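Local structure of cellulase (Bacillus sp. BG-CS10, 5E09) at residues A[8-11]-A[12-15]; A[117-120]-A[121-125]; A[172-175]-A[176-180]; A[207-210]-A[211-214]. The protein probably hydrolyses internal beta-1,4-glucosidic bonds of cellulose, using a family 5 glycosidase barrel joined to carbohydrate-binding modules. All coordinates share one frame; numbering follows the deposited sequence.

Contact 1: A[8-11]-A[12-15]; sequences TDIQ and SYVA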
ATOM      1  N   THR A   8     -15.158 -18.663  18.545  1.00 69.79           N
ATOM      2  CA  THR A   8     -16.225 -17.829  19.105  1.00 71.93           C
ATOM      3  C   THR A   8     -16.986 -17.072  18.022  1.00 54.96           C
ATOM      4  O   THR A   8     -16.585 -17.069  16.859  1.00 62.51           O
ATOM      5  CB  THR A   8     -15.681 -16.806  20.125  1.00 71.13           C
ATOM      6  OG1 THR A   8     -14.854 -15.847  19.453  1.00 72.52           O
ATOM      7  CG2 THR A   8     -14.876 -17.508  21.216  1.00 54.79           C
ATOM      8  N   ASP A   9     -18.083 -16.430  18.416  1.00 53.40           N
ATOM      9  CA  ASP A   9     -18.919 -15.675  17.481  1.00 52.11           C
ATOM     10  C   ASP A   9     -18.203 -14.482  16.855  1.00 60.73           C
ATOM     11  O   ASP A   9     -18.384 -14.208  15.671  1.00 54.77           O
ATOM     12  CB  ASP A   9     -20.196 -15.184  18.168  1.00 56.21           C
ATOM     13  CG  ASP A   9     -21.146 -16.312  18.516  1.00 83.89           C
ATOM     14  OD1 ASP A   9     -20.737 -17.491  18.439  1.00 79.17           O
ATOM     15  OD2 ASP A   9     -22.306 -16.015  18.870  1.00 86.50           O
ATOM     16  N   ILE A  10     -17.419 -13.756  17.649  1.00 52.77           N
ATOM     17  CA  ILE A  10     -16.765 -12.560  17.139  1.00 47.33           C
ATOM     18  C   ILE A  10     -15.605 -12.937  16.208  1.00 51.21           C
ATOM     19  O   ILE A  10     -15.319 -12.228  15.238  1.00 46.11           O
ATOM     20  CB  ILE A  10     -16.274 -11.643  18.288  1.00 50.37           C
ATOM     21  CG1 ILE A  10     -15.928 -10.253  17.749  1.00 40.66           C
ATOM     22  CG2 ILE A  10     -15.116 -12.272  19.067  1.00 42.54           C
ATOM     23  CD1 ILE A  10     -17.104  -9.537  17.118  1.00 36.59           C
ATOM     24  N   GLN A  11     -14.965 -14.071  16.481  1.00 45.98           N
ATOM     25  CA  GLN A  11     -13.900 -14.571  15.622  1.00 50.47           C
ATOM     26  C   GLN A  11     -14.447 -15.007  14.262  1.00 57.50           C
ATOM     27  O   GLN A  11     -13.785 -14.842  13.228  1.00 54.09           O
ATOM     28  CB  GLN A  11     -13.171 -15.740  16.286  1.00 50.80           C
ATOM     29  CG  GLN A  11     -12.259 -15.364  17.439  1.00 59.69           C
ATOM     30  CD  GLN A  11     -11.515 -16.566  18.009  1.00 75.30           C
ATOM     31  OE1 GLN A  11     -12.123 -17.579  18.365  1.00 67.98           O
ATOM     32  NE2 GLN A  11     -10.191 -16.458  18.094  1.00 66.54           N
ATOM     33  N   SER A  12     -15.654 -15.569  14.268  1.00 46.72           N
ATOM     34  CA  SER A  12     -16.308 -16.007  13.039  1.00 53.67           C
ATOM     35  C   SER A  12     -16.840 -14.809  12.267  1.00 39.20           C
ATOM     36  O   SER A  12     -16.788 -14.768  11.039  1.00 41.62           O
ATOM     37  CB  SER A  12     -17.444 -16.985  13.350  1.00 43.74           C
ATOM     38  OG  SER A  12     -16.932 -18.183  13.902  1.00 67.07           O
ATOM     39  N   TYR A  13     -17.375 -13.851  13.012  1.00 38.61           N
ATOM     40  CA  TYR A  13     -17.756 -12.552  12.487  1.00 38.29           C
ATOM     41  C   TYR A  13     -16.592 -11.946  11.702  1.00 48.58           C
ATOM     42  O   TYR A  13     -16.744 -11.598  10.531  1.00 47.72           O
ATOM     43  CB  TYR A  13     -18.183 -11.640  13.640  1.00 38.59           C
ATOM     44  CG  TYR A  13     -18.642 -10.246  13.261  1.00 50.53           C
ATOM     45  CD1 TYR A  13     -17.723  -9.213  13.100  1.00 44.18           C
ATOM     46  CD2 TYR A  13     -19.990  -9.949  13.107  1.00 36.48           C
ATOM     47  CE1 TYR A  13     -18.129  -7.935  12.776  1.00 40.14           C
ATOM     48  CE2 TYR A  13     -20.408  -8.669  12.778  1.00 43.94           C
ATOM     49  CZ  TYR A  13     -19.468  -7.662  12.613  1.00 55.01           C
ATOM     50  OH  TYR A  13     -19.850  -6.373  12.293  1.00 42.84           O
ATOM     51  N   VAL A  14     -15.424 -11.856  12.338  1.00 39.55           N
ATOM     52  CA  VAL A  14     -14.262 -11.237  11.701  1.00 45.13           C
ATOM     53  C   VAL A  14     -13.727 -12.074  10.535  1.00 52.56           C
ATOM     54  O   VAL A  14     -13.328 -11.523   9.507  1.00 37.19           O
ATOM     55  CB  VAL A  14     -13.129 -10.978  12.725  1.00 53.37           C
ATOM     56  CG1 VAL A  14     -11.805 -10.671  12.022  1.00 37.23           C
ATOM     57  CG2 VAL A  14     -13.516  -9.836  13.654  1.00 46.60           C
ATOM     58  N   ALA A  15     -13.727 -13.398  10.687  1.00 45.99           N
ATOM     59  CA  ALA A  15     -13.295 -14.272   9.599  1.00 41.34           C
ATOM     60  C   ALA A  15     -14.199 -14.102   8.377  1.00 49.29           C
ATOM     61  O   ALA A  15     -13.736 -14.189   7.240  1.00 42.17           O
ATOM     62  CB  ALA A  15     -13.275 -15.725  10.048  1.00 39.27           C
TER
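Ile-10 and Tyr-13 make the apolar contact of this short helix: Ile-10 CD1 comes obliquely to the ring at Tyr-13 CD1, 4.1 Å away. The isoleucine has CG1 anti to the backbone N (chi1 -165°), which carries its outer methyl along the helix to the tyrosine. Both side chains also rest on Pro-189, and the phenol hydroxyl is hydrogen-bonded to the backbone oxygen of His-140, so a long aromatic residue with a polar end suits this site.

Polar side-chain bonds gather at the first turn. Thr-8 is the N-cap and, with CG beside its backbone N, the extended chain of Gln-11 reaches back along the first turn to it: Gln-11 OE1 accepts from Thr-8 N at 3.2 Å, in the carbonyl plane and on a lone pair. In return Gln-11 N gives a weak, long bond of 3.5 Å to Thr-8 OG1. Threonine and glutamine suit these places because each offers an oxygen to an amide that lacks the i-4 carbonyl partner found farther along a helix.

Backbone bonds continue the ladder, with Tyr-13 N to Asp-9 O and Val-14 N to Ile-10 O both at 2.9 Å. Ser-12 turns its hydroxyl to Gln-7, just ahead of the cap.

The reciprocal pair Thr-8 and Gln-11 is a capping box, here opening the helix that packs against the end of the TIM barrel where the strands begin.

Contact 2: A[117-120]-A[121-125]; sequences YDEV and MAKYT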
ATOM      1  N   TYR A 117      -7.853  19.121  26.529  1.00 47.53           N
ATOM      2  CA  TYR A 117      -8.663  17.985  26.961  1.00 39.00           C
ATOM      3  C   TYR A 117     -10.181  18.103  26.906  1.00 44.87           C
ATOM      4  O   TYR A 117     -10.849  17.296  26.254  1.00 46.34           O
ATOM      5  CB  TYR A 117      -8.260  17.562  28.375  1.00 40.57           C
ATOM      6  CG  TYR A 117      -8.772  16.191  28.755  1.00 56.45           C
ATOM      7  CD1 TYR A 117      -8.040  15.052  28.450  1.00 45.69           C
ATOM      8  CD2 TYR A 117      -9.990  16.033  29.404  1.00 50.77           C
ATOM      9  CE1 TYR A 117      -8.501  13.801  28.784  1.00 52.60           C
ATOM     10  CE2 TYR A 117     -10.460  14.777  29.741  1.00 52.35           C
ATOM     11  CZ  TYR A 117      -9.710  13.667  29.430  1.00 61.96           C
ATOM     12  OH  TYR A 117     -10.165  12.411  29.765  1.00 75.01           O
ATOM     13  N   ASP A 118     -10.721  19.099  27.601  1.00 51.87           N
ATOM     14  CA  ASP A 118     -12.163  19.193  27.792  1.00 47.53           C
ATOM     15  C   ASP A 118     -12.900  19.365  26.470  1.00 44.20           C
ATOM     16  O   ASP A 118     -13.917  18.706  26.228  1.00 64.21           O
ATOM     17  CB  ASP A 118     -12.501  20.339  28.750  1.00 51.14           C
ATOM     18  CG  ASP A 118     -11.964  20.102  30.162  1.00 66.99           C
ATOM     19  OD1 ASP A 118     -11.844  18.926  30.571  1.00 57.41           O
ATOM     20  OD2 ASP A 118     -11.659  21.089  30.867  1.00 80.81           O
ATOM     21  N   GLU A 119     -12.380  20.231  25.608  1.00 44.37           N
ATOM     22  CA  GLU A 119     -13.006  20.456  24.310  1.00 58.81           C
ATOM     23  C   GLU A 119     -12.939  19.207  23.436  1.00 48.69           C
ATOM     24  O   GLU A 119     -13.927  18.829  22.810  1.00 46.96           O
ATOM     25  CB  GLU A 119     -12.352  21.627  23.575  1.00 56.09           C
ATOM     26  CG  GLU A 119     -13.033  21.946  22.245  1.00 66.18           C
ATOM     27  CD  GLU A 119     -12.262  22.950  21.404  1.00 80.09           C
ATOM     28  OE1 GLU A 119     -11.083  23.215  21.725  1.00 73.94           O
ATOM     29  OE2 GLU A 119     -12.836  23.471  20.422  1.00 65.38           O
ATOM     30  N   VAL A 120     -11.772  18.574  23.396  1.00 41.24           N
ATOM     31  CA  VAL A 120     -11.586  17.390  22.566  1.00 42.23           C
ATOM     32  C   VAL A 120     -12.536  16.275  22.999  1.00 55.80           C
ATOM     33  O   VAL A 120     -13.252  15.702  22.170  1.00 49.62           O
ATOM     34  CB  VAL A 120     -10.135  16.891  22.613  1.00 43.77           C
ATOM     35  CG1 VAL A 120     -10.032  15.502  21.999  1.00 37.90           C
ATOM     36  CG2 VAL A 120      -9.218  17.872  21.888  1.00 37.74           C
HETATM   37  N   MSE A 121     -12.559  15.988  24.298  1.00 57.84           N
HETATM   38  CA  MSE A 121     -13.505  15.018  24.838  1.00 45.66           C
HETATM   39  C   MSE A 121     -14.944  15.391  24.506  1.00 47.47           C
HETATM   40  O   MSE A 121     -15.761  14.522  24.198  1.00 43.04           O
HETATM   41  CB  MSE A 121     -13.344  14.890  26.346  1.00 46.70           C
HETATM   42  CG  MSE A 121     -12.019  14.300  26.757  1.00 66.61           C
HETATM   43 SE   MSE A 121     -11.744  12.501  26.036  0.54 58.68          SE
HETATM   44  CE  MSE A 121     -13.140  11.589  27.049  1.00 65.24           C
ATOM     45  N   ALA A 122     -15.253  16.682  24.565  1.00 41.52           N
ATOM     46  CA  ALA A 122     -16.605  17.142  24.257  1.00 53.08           C
ATOM     47  C   ALA A 122     -17.000  16.841  22.804  1.00 48.53           C
ATOM     48  O   ALA A 122     -18.074  16.287  22.550  1.00 48.92           O
ATOM     49  CB  ALA A 122     -16.736  18.630  24.543  1.00 41.30           C
ATOM     50  N   LYS A 123     -16.131  17.204  21.861  1.00 44.17           N
ATOM     51  CA  LYS A 123     -16.393  16.988  20.437  1.00 42.88           C
ATOM     52  C   LYS A 123     -16.468  15.506  20.101  1.00 40.01           C
ATOM     53  O   LYS A 123     -17.336  15.074  19.353  1.00 48.38           O
ATOM     54  CB  LYS A 123     -15.308  17.632  19.571  1.00 46.26           C
ATOM     55  CG  LYS A 123     -15.201  19.129  19.689  1.00 55.95           C
ATOM     56  CD  LYS A 123     -14.192  19.689  18.695  1.00 51.55           C
ATOM     57  CE  LYS A 123     -14.631  19.442  17.262  1.00 57.80           C
ATOM     58  NZ  LYS A 123     -13.717  20.100  16.282  1.00 69.07           N
ATOM     59  N   TYR A 124     -15.524  14.748  20.643  1.00 45.94           N
ATOM     60  CA  TYR A 124     -15.445  13.307  20.451  1.00 42.50           C
ATOM     61  C   TYR A 124     -16.734  12.639  20.931  1.00 51.37           C
ATOM     62  O   TYR A 124     -17.326  11.787  20.238  1.00 47.29           O
ATOM     63  CB  TYR A 124     -14.227  12.771  21.202  1.00 36.70           C
ATOM     64  CG  TYR A 124     -13.911  11.308  20.996  1.00 51.06           C
ATOM     65  CD1 TYR A 124     -13.299  10.864  19.833  1.00 39.20           C
ATOM     66  CD2 TYR A 124     -14.184  10.376  21.992  1.00 39.93           C
ATOM     67  CE1 TYR A 124     -12.988   9.523  19.656  1.00 38.43           C
ATOM     68  CE2 TYR A 124     -13.884   9.046  21.824  1.00 34.94           C
ATOM     69  CZ  TYR A 124     -13.286   8.622  20.658  1.00 40.56           C
ATOM     70  OH  TYR A 124     -12.984   7.288  20.500  1.00 39.10           O
ATOM     71  N   THR A 125     -17.178  13.063  22.108  1.00 46.39           N
ATOM     72  CA  THR A 125     -18.418  12.572  22.695  1.00 43.70           C
ATOM     73  C   THR A 125     -19.637  12.918  21.845  1.00 55.66           C
ATOM     74  O   THR A 125     -20.477  12.053  21.593  1.00 51.86           O
ATOM     75  CB  THR A 125     -18.620  13.135  24.097  1.00 41.89           C
ATOM     76  OG1 THR A 125     -17.523  12.727  24.921  1.00 52.34           O
ATOM     77  CG2 THR A 125     -19.916  12.624  24.692  1.00 45.32           C
TER
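Tyr-117 and Met-121, one turn apart, form the main side-chain contact in this part of helix 117-134. The tyrosine has CG anti to its backbone nitrogen (chi1 -165°), and its ring stands beside the next turn. Met-121, a selenomethionine, starts in the other direction: its chi1 of -66° puts CG anti to the carbonyl carbon and so over one face of the ring, 3.7 Å from the centroid and displaced toward the rim. The closest approach is Met-121 CG to Tyr-117 CE2 at 3.4 Å, and the result is a CH-pi contact. Bends at chi2 and chi3 then bring SE and CE round toward Tyr-117 CZ and OH. SE lies obliquely to the ring, 4.6 Å from the same centroid, a Met-aromatic contact. A flexible, polarisable chain suits this place, because it can curl against the ring while also touching Leu-170.

The helix is one of those packed around the TIM barrel, and helix 161-181 lies alongside it: Tyr-117 OH is hydrogen-bonded to Glu-169, and Tyr-124 OH to the carbonyl of Leu-170. On another side Glu-119 and Lys-123 are one turn apart, but their charged ends, Glu-119 OE2 and Lys-123 NZ, stay 5.4 Å from each other. The acid bonds Asn-116 instead, and the lysine, kinked at chi3, makes a cation-pi contact with Trp-109.

Thr-125 grips Met-121 O twice, through its backbone N at 2.9 Å and its hydroxyl OG1 at 2.6 Å, the two donors arriving from opposite faces of the carbonyl plane.

Contact 3: A[172-175]-A[176-180]; sequences TAFY and HIVRE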
ATOM      1  N   THR A 172     -12.271   4.007  25.838  1.00 50.39           N
ATOM      2  CA  THR A 172     -13.227   3.735  26.912  1.00 49.81           C
ATOM      3  C   THR A 172     -14.479   4.600  26.784  1.00 42.46           C
ATOM      4  O   THR A 172     -15.611   4.102  26.890  1.00 39.40           O
ATOM      5  CB  THR A 172     -12.582   3.960  28.295  1.00 46.59           C
ATOM      6  OG1 THR A 172     -11.472   3.067  28.439  1.00 43.53           O
ATOM      7  CG2 THR A 172     -13.571   3.688  29.405  1.00 49.97           C
ATOM      8  N   ALA A 173     -14.276   5.891  26.542  1.00 36.60           N
ATOM      9  CA  ALA A 173     -15.399   6.808  26.342  1.00 53.33           C
ATOM     10  C   ALA A 173     -16.269   6.372  25.156  1.00 39.84           C
ATOM     11  O   ALA A 173     -17.499   6.321  25.250  1.00 46.72           O
ATOM     12  CB  ALA A 173     -14.890   8.236  26.137  1.00 42.38           C
ATOM     13  N   PHE A 174     -15.610   6.074  24.042  1.00 38.07           N
ATOM     14  CA  PHE A 174     -16.253   5.546  22.843  1.00 43.49           C
ATOM     15  C   PHE A 174     -17.112   4.315  23.173  1.00 45.32           C
ATOM     16  O   PHE A 174     -18.325   4.278  22.890  1.00 41.73           O
ATOM     17  CB  PHE A 174     -15.163   5.225  21.811  1.00 34.31           C
ATOM     18  CG  PHE A 174     -15.597   4.320  20.699  1.00 32.88           C
ATOM     19  CD1 PHE A 174     -16.489   4.757  19.732  1.00 31.53           C
ATOM     20  CD2 PHE A 174     -15.067   3.046  20.591  1.00 28.67           C
ATOM     21  CE1 PHE A 174     -16.873   3.926  18.689  1.00 35.72           C
ATOM     22  CE2 PHE A 174     -15.439   2.203  19.550  1.00 41.89           C
ATOM     23  CZ  PHE A 174     -16.349   2.645  18.595  1.00 36.49           C
ATOM     24  N   TYR A 175     -16.473   3.332  23.806  1.00 38.97           N
ATOM     25  CA  TYR A 175     -17.142   2.112  24.237  1.00 39.50           C
ATOM     26  C   TYR A 175     -18.427   2.413  24.997  1.00 43.22           C
ATOM     27  O   TYR A 175     -19.497   1.913  24.648  1.00 44.36           O
ATOM     28  CB  TYR A 175     -16.217   1.266  25.116  1.00 37.98           C
ATOM     29  CG  TYR A 175     -16.886   0.021  25.658  1.00 50.46           C
ATOM     30  CD1 TYR A 175     -16.858  -1.167  24.942  1.00 45.23           C
ATOM     31  CD2 TYR A 175     -17.554   0.034  26.882  1.00 49.87           C
ATOM     32  CE1 TYR A 175     -17.472  -2.305  25.424  1.00 47.78           C
ATOM     33  CE2 TYR A 175     -18.175  -1.101  27.368  1.00 40.52           C
ATOM     34  CZ  TYR A 175     -18.128  -2.268  26.635  1.00 41.88           C
ATOM     35  OH  TYR A 175     -18.739  -3.408  27.109  1.00 50.46           O
ATOM     36  N   HIS A 176     -18.322   3.239  26.031  1.00 43.46           N
ATOM     37  CA  HIS A 176     -19.475   3.478  26.888  1.00 41.30           C
ATOM     38  C   HIS A 176     -20.568   4.274  26.190  1.00 41.91           C
ATOM     39  O   HIS A 176     -21.740   4.020  26.423  1.00 48.81           O
ATOM     40  CB  HIS A 176     -19.040   4.160  28.186  1.00 45.40           C
ATOM     41  CG  HIS A 176     -18.356   3.228  29.137  1.00 48.47           C
ATOM     42  ND1 HIS A 176     -17.109   3.482  29.666  1.00 54.98           N
ATOM     43  CD2 HIS A 176     -18.737   2.026  29.632  1.00 45.73           C
ATOM     44  CE1 HIS A 176     -16.754   2.480  30.452  1.00 44.61           C
ATOM     45  NE2 HIS A 176     -17.724   1.585  30.448  1.00 46.50           N
ATOM     46  N   ILE A 177     -20.204   5.213  25.320  1.00 45.79           N
ATOM     47  CA  ILE A 177     -21.217   5.919  24.536  1.00 37.78           C
ATOM     48  C   ILE A 177     -22.030   4.937  23.676  1.00 45.31           C
ATOM     49  O   ILE A 177     -23.273   4.914  23.721  1.00 41.89           O
ATOM     50  CB  ILE A 177     -20.585   6.989  23.632  1.00 46.67           C
ATOM     51  CG1 ILE A 177     -20.073   8.163  24.473  1.00 37.60           C
ATOM     52  CG2 ILE A 177     -21.594   7.480  22.588  1.00 42.99           C
ATOM     53  CD1 ILE A 177     -19.049   9.024  23.757  1.00 34.22           C
ATOM     54  N   VAL A 178     -21.323   4.109  22.912  1.00 48.05           N
ATOM     55  CA  VAL A 178     -21.996   3.152  22.043  1.00 49.27           C
ATOM     56  C   VAL A 178     -22.847   2.139  22.831  1.00 54.26           C
ATOM     57  O   VAL A 178     -24.008   1.908  22.496  1.00 45.30           O
ATOM     58  CB  VAL A 178     -20.988   2.385  21.166  1.00 40.49           C
ATOM     59  CG1 VAL A 178     -21.703   1.321  20.352  1.00 42.08           C
ATOM     60  CG2 VAL A 178     -20.231   3.344  20.263  1.00 37.39           C
ATOM     61  N   ARG A 179     -22.269   1.549  23.874  1.00 41.04           N
ATOM     62  CA  ARG A 179     -22.964   0.542  24.672  1.00 42.37           C
ATOM     63  C   ARG A 179     -24.149   1.124  25.458  1.00 43.30           C
ATOM     64  O   ARG A 179     -25.141   0.435  25.695  1.00 54.92           O
ATOM     65  CB  ARG A 179     -21.985  -0.144  25.628  1.00 40.69           C
ATOM     66  CG  ARG A 179     -20.945  -1.018  24.932  1.00 38.78           C
ATOM     67  CD  ARG A 179     -21.547  -2.350  24.500  1.00 46.43           C
ATOM     68  NE  ARG A 179     -20.582  -3.215  23.822  1.00 45.00           N
ATOM     69  CZ  ARG A 179     -20.502  -3.352  22.499  1.00 44.95           C
ATOM     70  NH1 ARG A 179     -21.332  -2.682  21.708  1.00 38.99           N
ATOM     71  NH2 ARG A 179     -19.599  -4.163  21.967  1.00 35.76           N
ATOM     72  N   GLU A 180     -24.059   2.388  25.852  1.00 42.49           N
ATOM     73  CA  GLU A 180     -25.180   3.033  26.531  1.00 52.42           C
ATOM     74  C   GLU A 180     -26.271   3.444  25.549  1.00 51.94           C
ATOM     75  O   GLU A 180     -27.422   3.625  25.941  1.00 46.08           O
ATOM     76  CB  GLU A 180     -24.708   4.248  27.333  1.00 47.48           C
ATOM     77  CG  GLU A 180     -23.958   3.864  28.601  1.00 76.92           C
ATOM     78  CD  GLU A 180     -23.190   5.018  29.211  1.00 80.57           C
ATOM     79  OE1 GLU A 180     -23.309   6.159  28.706  1.00 72.23           O
ATOM     80  OE2 GLU A 180     -22.456   4.773  30.195  1.00 75.52           O
TER
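The ring of Tyr-175 carries Arg-179 CG over one face and meets His-176 CG in plane at its edge. The imidazole of His-176 in turn receives that edge on its own face: Tyr-175 CD2 approaches His-176 CD2 to 3.6 Å, and the two ring planes stand at 83°, an edge-to-face (T-shaped) pair with centroids 5.2 Å apart. All three residues lie late in helix 161-181, one of the outer helices of the TIM barrel.

Between Tyr-175 and Arg-179 the contact is CH-pi, not guanidinium stacking. Arg-179 CG sits 3.6 Å from the centroid of the Tyr-175 ring, while the guanidinium plane is turned 70° from the ring. CG is set over the ring by chi1 (-68°, beside the backbone N); the bend at chi2 then turns CD and NE along the phenol, and NE forms a salt bridge with Asp-216. Tyr-175 OH is hydrogen-bonded to the same carboxylate, so one acid ties both residues down; arginine suits the place by giving carbon to the ring and charge to the aspartate.

On the flank that faces the barrel, Phe-174 and Val-178 run side by side in the same direction, with Phe-174 CE1 to Val-178 CG2 at 3.8 Å. Both are buried against Phe-144 of strand 142-145, where flat and branched hydrocarbon side chains fit. The more exposed flank has Thr-172 beside His-176, also pointing the same way. There the methyl Thr-172 CG2 lies 3.6 Å from both His-176 ND1 and His-176 CE1.

Contact 4: A[207-210]-A[211-214]; sequences LHQT and MKDL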
ATOM      1  N   LEU A 207      -3.187  -2.048  24.166  1.00 48.59           N
ATOM      2  CA  LEU A 207      -4.508  -2.283  23.589  1.00 42.85           C
ATOM      3  C   LEU A 207      -5.142  -3.510  24.250  1.00 42.42           C
ATOM      4  O   LEU A 207      -6.328  -3.509  24.600  1.00 40.40           O
ATOM      5  CB  LEU A 207      -4.420  -2.470  22.076  1.00 37.23           C
ATOM      6  CG  LEU A 207      -5.726  -2.922  21.426  1.00 34.48           C
ATOM      7  CD1 LEU A 207      -6.825  -1.926  21.694  1.00 32.56           C
ATOM      8  CD2 LEU A 207      -5.536  -3.118  19.938  1.00 42.15           C
ATOM      9  N   HIS A 208      -4.328  -4.547  24.428  1.00 40.38           N
ATOM     10  CA  HIS A 208      -4.758  -5.784  25.080  1.00 50.79           C
ATOM     11  C   HIS A 208      -5.329  -5.509  26.470  1.00 42.62           C
ATOM     12  O   HIS A 208      -6.401  -5.995  26.831  1.00 46.35           O
ATOM     13  CB  HIS A 208      -3.577  -6.757  25.164  1.00 51.07           C
ATOM     14  CG  HIS A 208      -3.968  -8.152  25.556  1.00 59.17           C
ATOM     15  ND1 HIS A 208      -5.263  -8.593  25.532  1.00 67.58           N
ATOM     16  CD2 HIS A 208      -3.208  -9.192  25.978  1.00 49.68           C
ATOM     17  CE1 HIS A 208      -5.300  -9.863  25.927  1.00 52.10           C
ATOM     18  NE2 HIS A 208      -4.073 -10.242  26.201  1.00 59.64           N
ATOM     19  N   GLN A 209      -4.608  -4.700  27.237  1.00 50.66           N
ATOM     20  CA  GLN A 209      -5.027  -4.329  28.578  1.00 51.22           C
ATOM     21  C   GLN A 209      -6.335  -3.542  28.543  1.00 47.34           C
ATOM     22  O   GLN A 209      -7.242  -3.809  29.331  1.00 51.91           O
ATOM     23  CB  GLN A 209      -3.923  -3.526  29.275  1.00 50.12           C
ATOM     24  CG  GLN A 209      -4.213  -3.182  30.732  1.00 52.13           C
ATOM     25  CD  GLN A 209      -4.562  -4.402  31.573  1.00 80.62           C
ATOM     26  OE1 GLN A 209      -5.489  -4.362  32.382  1.00 73.51           O
ATOM     27  NE2 GLN A 209      -3.816  -5.491  31.389  1.00 65.08           N
ATOM     28  N   THR A 210      -6.436  -2.583  27.624  1.00 42.38           N
ATOM     29  CA  THR A 210      -7.683  -1.836  27.456  1.00 49.47           C
ATOM     30  C   THR A 210      -8.863  -2.777  27.219  1.00 43.50           C
ATOM     31  O   THR A 210      -9.940  -2.618  27.807  1.00 52.45           O
ATOM     32  CB  THR A 210      -7.602  -0.842  26.282  1.00 49.75           C
ATOM     33  OG1 THR A 210      -6.542   0.094  26.508  1.00 49.09           O
ATOM     34  CG2 THR A 210      -8.925  -0.088  26.119  1.00 43.05           C
HETATM   35  N   MSE A 211      -8.646  -3.770  26.363  1.00 42.51           N
HETATM   36  CA  MSE A 211      -9.703  -4.711  26.024  1.00 47.49           C
HETATM   37  C   MSE A 211     -10.093  -5.585  27.202  1.00 43.05           C
HETATM   38  O   MSE A 211     -11.280  -5.819  27.432  1.00 50.37           O
HETATM   39  CB  MSE A 211      -9.282  -5.568  24.835  1.00 36.83           C
HETATM   40  CG  MSE A 211      -9.323  -4.756  23.563  1.00 52.36           C
HETATM   41 SE   MSE A 211      -8.949  -5.681  21.911  0.55 52.55          SE
HETATM   42  CE  MSE A 211      -9.697  -4.338  20.729  1.00 58.94           C
ATOM     43  N   LYS A 212      -9.103  -6.056  27.953  1.00 53.64           N
ATOM     44  CA  LYS A 212      -9.391  -6.824  29.156  1.00 42.83           C
ATOM     45  C   LYS A 212     -10.207  -5.979  30.134  1.00 55.17           C
ATOM     46  O   LYS A 212     -11.148  -6.479  30.755  1.00 54.68           O
ATOM     47  CB  LYS A 212      -8.103  -7.334  29.807  1.00 44.88           C
ATOM     48  CG  LYS A 212      -7.595  -8.630  29.180  1.00 55.77           C
ATOM     49  CD  LYS A 212      -6.491  -9.294  29.997  1.00 63.83           C
ATOM     50  CE  LYS A 212      -5.125  -8.694  29.710  1.00 68.86           C
ATOM     51  NZ  LYS A 212      -4.034  -9.489  30.347  1.00 66.32           N
ATOM     52  N   ASP A 213      -9.868  -4.694  30.238  1.00 48.17           N
ATOM     53  CA  ASP A 213     -10.618  -3.760  31.076  1.00 44.65           C
ATOM     54  C   ASP A 213     -12.083  -3.652  30.657  1.00 56.14           C
ATOM     55  O   ASP A 213     -12.984  -3.703  31.498  1.00 47.59           O
ATOM     56  CB  ASP A 213      -9.980  -2.368  31.038  1.00 51.56           C
ATOM     57  CG  ASP A 213     -10.663  -1.377  31.969  1.00 72.40           C
ATOM     58  OD1 ASP A 213     -11.625  -1.767  32.665  1.00 83.57           O
ATOM     59  OD2 ASP A 213     -10.227  -0.205  32.006  1.00 78.72           O
ATOM     60  N   LEU A 214     -12.320  -3.490  29.357  1.00 53.42           N
ATOM     61  CA  LEU A 214     -13.689  -3.336  28.863  1.00 46.98           C
ATOM     62  C   LEU A 214     -14.532  -4.599  29.065  1.00 49.50           C
ATOM     63  O   LEU A 214     -15.761  -4.518  29.151  1.00 44.16           O
ATOM     64  CB  LEU A 214     -13.673  -2.939  27.388  1.00 42.59           C
ATOM     65  CG  LEU A 214     -12.982  -1.594  27.150  1.00 47.63           C
ATOM     66  CD1 LEU A 214     -13.045  -1.185  25.690  1.00 46.83           C
ATOM     67  CD2 LEU A 214     -13.603  -0.524  28.038  1.00 43.32           C
TER
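Leu-207 and Met-211 meet on the buried side of helix 201-214. Leu-207 CD1 touches the terminal methyl CE of Met-211, a selenomethionine, at 3.9 Å. The selenomethionine chain is extended beyond CG (chi2 -176°), and this straight run carries CE to the leucine from the next turn. Both residues also press on Leu-192 and Ala-221, so apolar side chains, one branched and one long and flexible, suit this inner surface. Leu-214 adds its CG over the backbone at Thr-210 O, 3.3 Å away, and joins the other two against Leu-192. Thr-210 is buried too, and its hydroxyl is satisfied by the carbonyl of Arg-206, one turn back, as is common for threonine within a helix.

The inner face thus packs against the two strands the helix connects, 190-193 and 219-225, in a beta-alpha-beta unit of the TIM barrel.

Outward the contacts are no longer, but they are made by more exposed chains with polar ends. Lys-212 CE stands over the centre of the His-208 ring, 4.0 Å from its centroid and only 11° off the ring normal, a CH-pi contact. It is the methylene next to the ammonium that lies there, kinked into place at chi3 (-83°). The Gln-209 amide meets the same Lys-212 CE through NE2 at 3.8 Å, and these two chains cross at about a right angle. Lysine suits this exposed place because its methylenes can lie on the imidazole while the chain still ends in a charge. Lys-212 NZ is 4.2 Å from His-208 NE2, near enough that a positive charge on the lysine might disfavour protonation of the imidazole.

Contacts 2, 3 and 4 lie on three successive helices around one barrel and form a continuous layer. Contact 3 is the middle member, its centre about 14 Å from each of the others. It touches contact 2 where Tyr-124 OH lies 3.3 Å from Phe-174 CB, and contact 4 where Tyr-175 OH lies 3.8 Å from Leu-214 O. Contact 1 touches none of them: its nearest atoms are about 8 Å from contact 3 and about 17 Å from contact 2. It packs at the N-terminal end of the barrel strands, whereas in family 5 glycosidases the catalytic cleft opens at their C-terminal ends.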